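Side-chain contacts in putative cytochrome P450 154A1 (Streptomyces coelicolor, PDB 1ODO), which belongs to the cytochrome P450 family of haem proteins and holds protoporphyrin IX with iron together with 4-phenyl-1H-imidazole: residues W32-L36 with G37-W41; H17-E20 with H21-R25. All coordinates share one frame; numbering follows the deposited sequence.

Contact 1 of 2, residues W32-L36 with G37-W41; sequences WVDVL and GVQAW
Val33 pairs with Ala40 and Val35 with Val38 as hydrogen-bonded antiparallel pairs of a beta hairpin, closed by a type I' turn from Val35 to Val38. Each pair exchanges two backbone bonds, among them Val33 N to Ala40 O at 2.8 Å. Asp34, Gln39 and the two tryptophans share one face of the sheet. The Asp34 carboxylate, swung out with CG anti to the backbone N (chi1 176°), reaches along the hairpin to the turn: OD2 takes the N-H of Gly37 on its syn side at 2.9 Å, and OD1 is met from above the carboxylate plane by Gln39 NE2 at 2.8 Å. That amide group sends a second, weak bond to Gly37 O. Gln39 CB lies over one face of the Trp32 indole, 3.3 Å from CZ2; beyond CB the chain bends at chi2 (74°) and carries the amide to Asp34. Farther from the turn, the six-membered ring of Trp32 turns its edge to the face of the Trp41 five-membered ring, an edge-to-face pair with planes 61° apart and Trp32 CZ3 3.4 Å from Trp41 CD1. Glu313 takes the N-H of the Trp41 indole, and on the other face Val35 and Ala40 touch strand 314-317. Gly37, with its positive phi, fills the second corner of the turn. With Gly37 N and Gln39 NE2 engaging both carboxylate oxygens of Asp34, the rotation of the group should be fixed and the turn tied to the strand pair, while the indole edge and face extend the contact toward the hairpin's open end.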
loop_
_atom_site.group_PDB
_atom_site.type_symbol
_atom_site.label_atom_id
_atom_site.label_comp_id
_atom_site.label_asym_id
_atom_site.label_seq_id
_atom_site.Cartn_x
_atom_site.Cartn_y
_atom_site.Cartn_z
ATOM N N TRP A 32 9.718 -7.252 20.049
ATOM C CA TRP A 32 9.638 -8.589 19.467
ATOM C C TRP A 32 8.138 -8.894 19.404
ATOM O O TRP A 32 7.459 -8.909 20.432
ATOM C CB TRP A 32 10.366 -9.584 20.384
ATOM C CG TRP A 32 10.546 -10.983 19.845
ATOM C CD1 TRP A 32 10.095 -12.141 20.415
ATOM C CD2 TRP A 32 11.292 -11.374 18.685
ATOM N NE1 TRP A 32 10.519 -13.228 19.687
ATOM C CE2 TRP A 32 11.256 -12.788 18.620
ATOM C CE3 TRP A 32 11.990 -10.670 17.694
ATOM C CZ2 TRP A 32 11.892 -13.509 17.603
ATOM C CZ3 TRP A 32 12.622 -11.390 16.681
ATOM C CH2 TRP A 32 12.568 -12.795 16.647
ATOM N N VAL A 33 7.617 -9.112 18.200
ATOM C CA VAL A 33 6.196 -9.402 18.037
ATOM C C VAL A 33 5.938 -10.685 17.257
ATOM O O VAL A 33 6.856 -11.296 16.706
ATOM C CB VAL A 33 5.467 -8.247 17.293
ATOM C CG1 VAL A 33 5.661 -6.924 18.036
ATOM C CG2 VAL A 33 6.001 -8.133 15.863
ATOM N N ASP A 34 4.673 -11.086 17.220
ATOM C CA ASP A 34 4.273 -12.284 16.506
ATOM C C ASP A 34 3.340 -11.849 15.382
ATOM O O ASP A 34 2.335 -11.179 15.622
ATOM C CB ASP A 34 3.540 -13.253 17.435
ATOM C CG ASP A 34 3.025 -14.475 16.706
ATOM O OD1 ASP A 34 3.577 -15.574 16.919
ATOM O OD2 ASP A 34 2.074 -14.330 15.907
ATOM N N VAL A 35 3.690 -12.215 14.155
ATOM C CA VAL A 35 2.884 -11.868 12.987
ATOM C C VAL A 35 2.393 -13.180 12.388
ATOM O O VAL A 35 3.099 -13.826 11.615
ATOM C CB VAL A 35 3.721 -11.100 11.938
ATOM C CG1 VAL A 35 2.849 -10.713 10.742
ATOM C CG2 VAL A 35 4.329 -9.863 12.573
ATOM N N LEU A 36 1.186 -13.579 12.775
ATOM C CA LEU A 36 0.583 -14.815 12.292
ATOM C C LEU A 36 1.489 -16.037 12.467
ATOM O O LEU A 36 1.603 -16.876 11.570
ATOM C CB LEU A 36 0.161 -14.663 10.824
ATOM C CG LEU A 36 -1.170 -13.926 10.608
ATOM C CD1 LEU A 36 -1.024 -12.448 10.952
ATOM C CD2 LEU A 36 -1.613 -14.085 9.160
ATOM N N GLY A 37 2.138 -16.136 13.625
ATOM C CA GLY A 37 3.011 -17.272 13.873
ATOM C C GLY A 37 4.499 -17.058 13.664
ATOM O O GLY A 37 5.304 -17.898 14.064
ATOM N N VAL A 38 4.872 -15.957 13.021
ATOM C CA VAL A 38 6.285 -15.666 12.781
ATOM C C VAL A 38 6.698 -14.528 13.706
ATOM O O VAL A 38 6.056 -13.478 13.723
ATOM C CB VAL A 38 6.542 -15.245 11.311
ATOM C CG1 VAL A 38 7.941 -14.650 11.171
ATOM C CG2 VAL A 38 6.400 -16.459 10.392
ATOM N N GLN A 39 7.755 -14.741 14.486
ATOM C CA GLN A 39 8.226 -13.711 15.405
ATOM C C GLN A 39 9.251 -12.819 14.722
ATOM O O GLN A 39 10.145 -13.296 14.020
ATOM C CB GLN A 39 8.836 -14.337 16.661
ATOM C CG GLN A 39 7.846 -15.120 17.515
ATOM C CD GLN A 39 7.474 -16.457 16.906
ATOM O OE1 GLN A 39 8.328 -17.323 16.721
ATOM N NE2 GLN A 39 6.195 -16.635 16.596
ATOM N N ALA A 40 9.118 -11.515 14.930
ATOM C CA ALA A 40 10.039 -10.571 14.320
ATOM C C ALA A 40 10.139 -9.295 15.128
ATOM O O ALA A 40 9.330 -9.035 16.021
ATOM C CB ALA A 40 9.574 -10.237 12.908
ATOM N N TRP A 41 11.140 -8.493 14.795
ATOM C CA TRP A 41 11.345 -7.234 15.483
ATOM C C TRP A 41 10.528 -6.140 14.816
ATOM O O TRP A 41 10.810 -5.761 13.680
ATOM C CB TRP A 41 12.816 -6.821 15.435
ATOM C CG TRP A 41 13.713 -7.629 16.311
ATOM C CD1 TRP A 41 14.526 -8.656 15.928
ATOM C CD2 TRP A 41 13.913 -7.460 17.719
ATOM N NE1 TRP A 41 15.227 -9.134 17.011
ATOM C CE2 TRP A 41 14.870 -8.419 18.123
ATOM C CE3 TRP A 41 13.377 -6.589 18.679
ATOM C CZ2 TRP A 41 15.308 -8.532 19.451
ATOM C CZ3 TRP A 41 13.813 -6.701 20.003
ATOM C CH2 TRP A 41 14.771 -7.669 20.373
#

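Contact 2 of 2, residues H17-E20 with H21-R25; sequences HHTE and HRTLR
Helix 17-25 is the helical crossover of a beta-alpha-beta unit, between strands 8-9 and 30-35 of the P450 fold, and His17 and His21 meet on successive turns of it. The backbone repeats the alpha-helical pattern: His21 N bonds to His17 O, Thr23 N to Thr19 O and Leu24 N to Glu20 O, while the bond from Arg22 N to His18 O is long and weak at 3.5 Å. The imidazole of His21 folds back along the helix, CG lying beside its own backbone N (chi1 -63°), and this places one ring face over the carbonyl of His17: the oxygen sits 3.0 Å above the plane, over the ring centre. His17 CD2 lies 3.5 Å from His21 NE2, the two rings being turned at 88° to each other. The His18 side chain runs alongside that of His21, pointing the same way. A water in the plane of the His21 ring joins ND1 to Glu20, lying 2.8 Å from ND1 and donating to Glu20 OE2 at 2.8 Å. Glu20 is fully extended to CD, with CG anti to the backbone N (chi1 177°), and its CG packs 3.9 Å from Leu24 CD1. The same OE2 also bonds His291, His17 NE2 bonds Glu286, and Arg22 forms a salt bridge with Asp333. His21 rests against Ala320 and Ala321 of helix 319-322. The water thus bonds the His21 ring at ND1, while the His17 carbonyl oxygen packs over one face; through that water the ring is coupled to the Glu20 carboxylate, whose charge may influence the ionisation of His21.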
loop_
_atom_site.group_PDB
_atom_site.type_symbol
_atom_site.label_atom_id
_atom_site.label_comp_id
_atom_site.label_asym_id
_atom_site.label_seq_id
_atom_site.Cartn_x
_atom_site.Cartn_y
_atom_site.Cartn_z
ATOM N N HIS A 17 -6.101 -0.439 15.290
ATOM C CA HIS A 17 -4.730 -0.039 15.015
ATOM C C HIS A 17 -4.221 1.150 15.823
ATOM O O HIS A 17 -3.020 1.256 16.061
ATOM C CB HIS A 17 -4.530 0.197 13.508
ATOM C CG HIS A 17 -5.174 1.442 12.980
ATOM N ND1 HIS A 17 -6.534 1.661 13.030
ATOM C CD2 HIS A 17 -4.643 2.517 12.350
ATOM C CE1 HIS A 17 -6.814 2.817 12.452
ATOM N NE2 HIS A 17 -5.683 3.356 12.029
ATOM N N HIS A 18 -5.116 2.040 16.251
ATOM C CA HIS A 18 -4.681 3.197 17.036
ATOM C C HIS A 18 -4.126 2.731 18.376
ATOM O O HIS A 18 -3.099 3.227 18.841
ATOM C CB HIS A 18 -5.833 4.170 17.291
ATOM C CG HIS A 18 -6.311 4.876 16.062
ATOM N ND1 HIS A 18 -5.451 5.317 15.079
ATOM C CD2 HIS A 18 -7.552 5.253 15.674
ATOM C CE1 HIS A 18 -6.142 5.934 14.138
ATOM N NE2 HIS A 18 -7.418 5.910 14.475
ATOM N N THR A 19 -4.814 1.791 19.013
ATOM C CA THR A 19 -4.339 1.288 20.294
ATOM C C THR A 19 -3.063 0.504 20.024
ATOM O O THR A 19 -2.112 0.554 20.802
ATOM C CB THR A 19 -5.368 0.365 20.964
ATOM O OG1 THR A 19 -6.525 1.129 21.318
ATOM C CG2 THR A 19 -4.776 -0.265 22.228
ATOM N N GLU A 20 -3.043 -0.212 18.904
ATOM C CA GLU A 20 -1.871 -1.000 18.544
ATOM C C GLU A 20 -0.635 -0.099 18.436
ATOM O O GLU A 20 0.453 -0.483 18.864
ATOM C CB GLU A 20 -2.102 -1.723 17.214
ATOM C CG GLU A 20 -0.886 -2.503 16.725
ATOM C CD GLU A 20 -1.144 -3.226 15.422
ATOM O OE1 GLU A 20 -1.571 -4.403 15.460
ATOM O OE2 GLU A 20 -0.932 -2.609 14.358
ATOM N N HIS A 21 -0.799 1.093 17.863
ATOM C CA HIS A 21 0.333 2.013 17.723
ATOM C C HIS A 21 0.947 2.282 19.093
ATOM O O HIS A 21 2.161 2.213 19.273
ATOM C CB HIS A 21 -0.095 3.373 17.153
ATOM C CG HIS A 21 -0.658 3.317 15.769
ATOM N ND1 HIS A 21 -0.372 2.301 14.885
ATOM C CD2 HIS A 21 -1.461 4.182 15.104
ATOM C CE1 HIS A 21 -0.975 2.540 13.734
ATOM N NE2 HIS A 21 -1.641 3.677 13.840
ATOM N N ARG A 22 0.090 2.606 20.053
ATOM C CA ARG A 22 0.547 2.896 21.406
ATOM C C ARG A 22 1.204 1.701 22.077
ATOM O O ARG A 22 2.254 1.833 22.696
ATOM C CB ARG A 22 -0.625 3.392 22.254
ATOM C CG ARG A 22 -1.363 4.553 21.619
ATOM C CD ARG A 22 -2.459 5.096 22.524
ATOM N NE ARG A 22 -3.244 6.120 21.842
ATOM C CZ ARG A 22 -2.726 7.206 21.270
ATOM N NH1 ARG A 22 -1.415 7.418 21.295
ATOM N NH2 ARG A 22 -3.520 8.081 20.669
ATOM N N THR A 23 0.583 0.534 21.947
ATOM C CA THR A 23 1.119 -0.675 22.550
ATOM C C THR A 23 2.511 -0.991 22.006
ATOM O O THR A 23 3.417 -1.349 22.761
ATOM C CB THR A 23 0.177 -1.865 22.298
ATOM O OG1 THR A 23 -1.128 -1.545 22.802
ATOM C CG2 THR A 23 0.693 -3.116 22.997
ATOM N N LEU A 24 2.687 -0.852 20.697
ATOM C CA LEU A 24 3.983 -1.130 20.101
ATOM C C LEU A 24 5.029 -0.114 20.546
ATOM O O LEU A 24 6.132 -0.485 20.942
ATOM C CB LEU A 24 3.881 -1.125 18.574
ATOM C CG LEU A 24 3.257 -2.357 17.913
ATOM C CD1 LEU A 24 2.984 -2.074 16.433
ATOM C CD2 LEU A 24 4.208 -3.547 18.069
ATOM N N ARG A 25 4.689 1.170 20.487
ATOM C CA ARG A 25 5.644 2.193 20.892
ATOM C C ARG A 25 5.977 2.131 22.387
ATOM O O ARG A 25 6.976 2.695 22.837
ATOM C CB ARG A 25 5.136 3.587 20.498
ATOM C CG ARG A 25 5.203 3.860 18.981
ATOM C CD ARG A 25 5.364 5.351 18.706
ATOM N NE ARG A 25 4.339 6.110 19.414
ATOM C CZ ARG A 25 3.123 6.359 18.941
ATOM N NH1 ARG A 25 2.768 5.929 17.734
ATOM N NH2 ARG A 25 2.241 6.996 19.703
HETATM O O HOH W 1 0.621 -0.271 14.359
#

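How the contacts relate
Contact 2 comes first along the chain: helix 17-25 leads into strand 30-35, which turns at residues 36-37 into strand 38-43, so contact 1 opens only after contact 2 has closed. Their centres are 15 Å apart, on the same side of the chain's centre, yet they touch where Val33 CG1 packs 3.7 Å from Leu24 CD2. Leu24 also leans on Leu8 of strand 8-9, the strand that pairs with 30-35 in the six-stranded mixed sheet. Helix and hairpin thus form one continuous N-terminal unit of the P450 fold, with Leu24 of the helix packed against Val33 of the hairpin and Leu8 of the neighbouring strand.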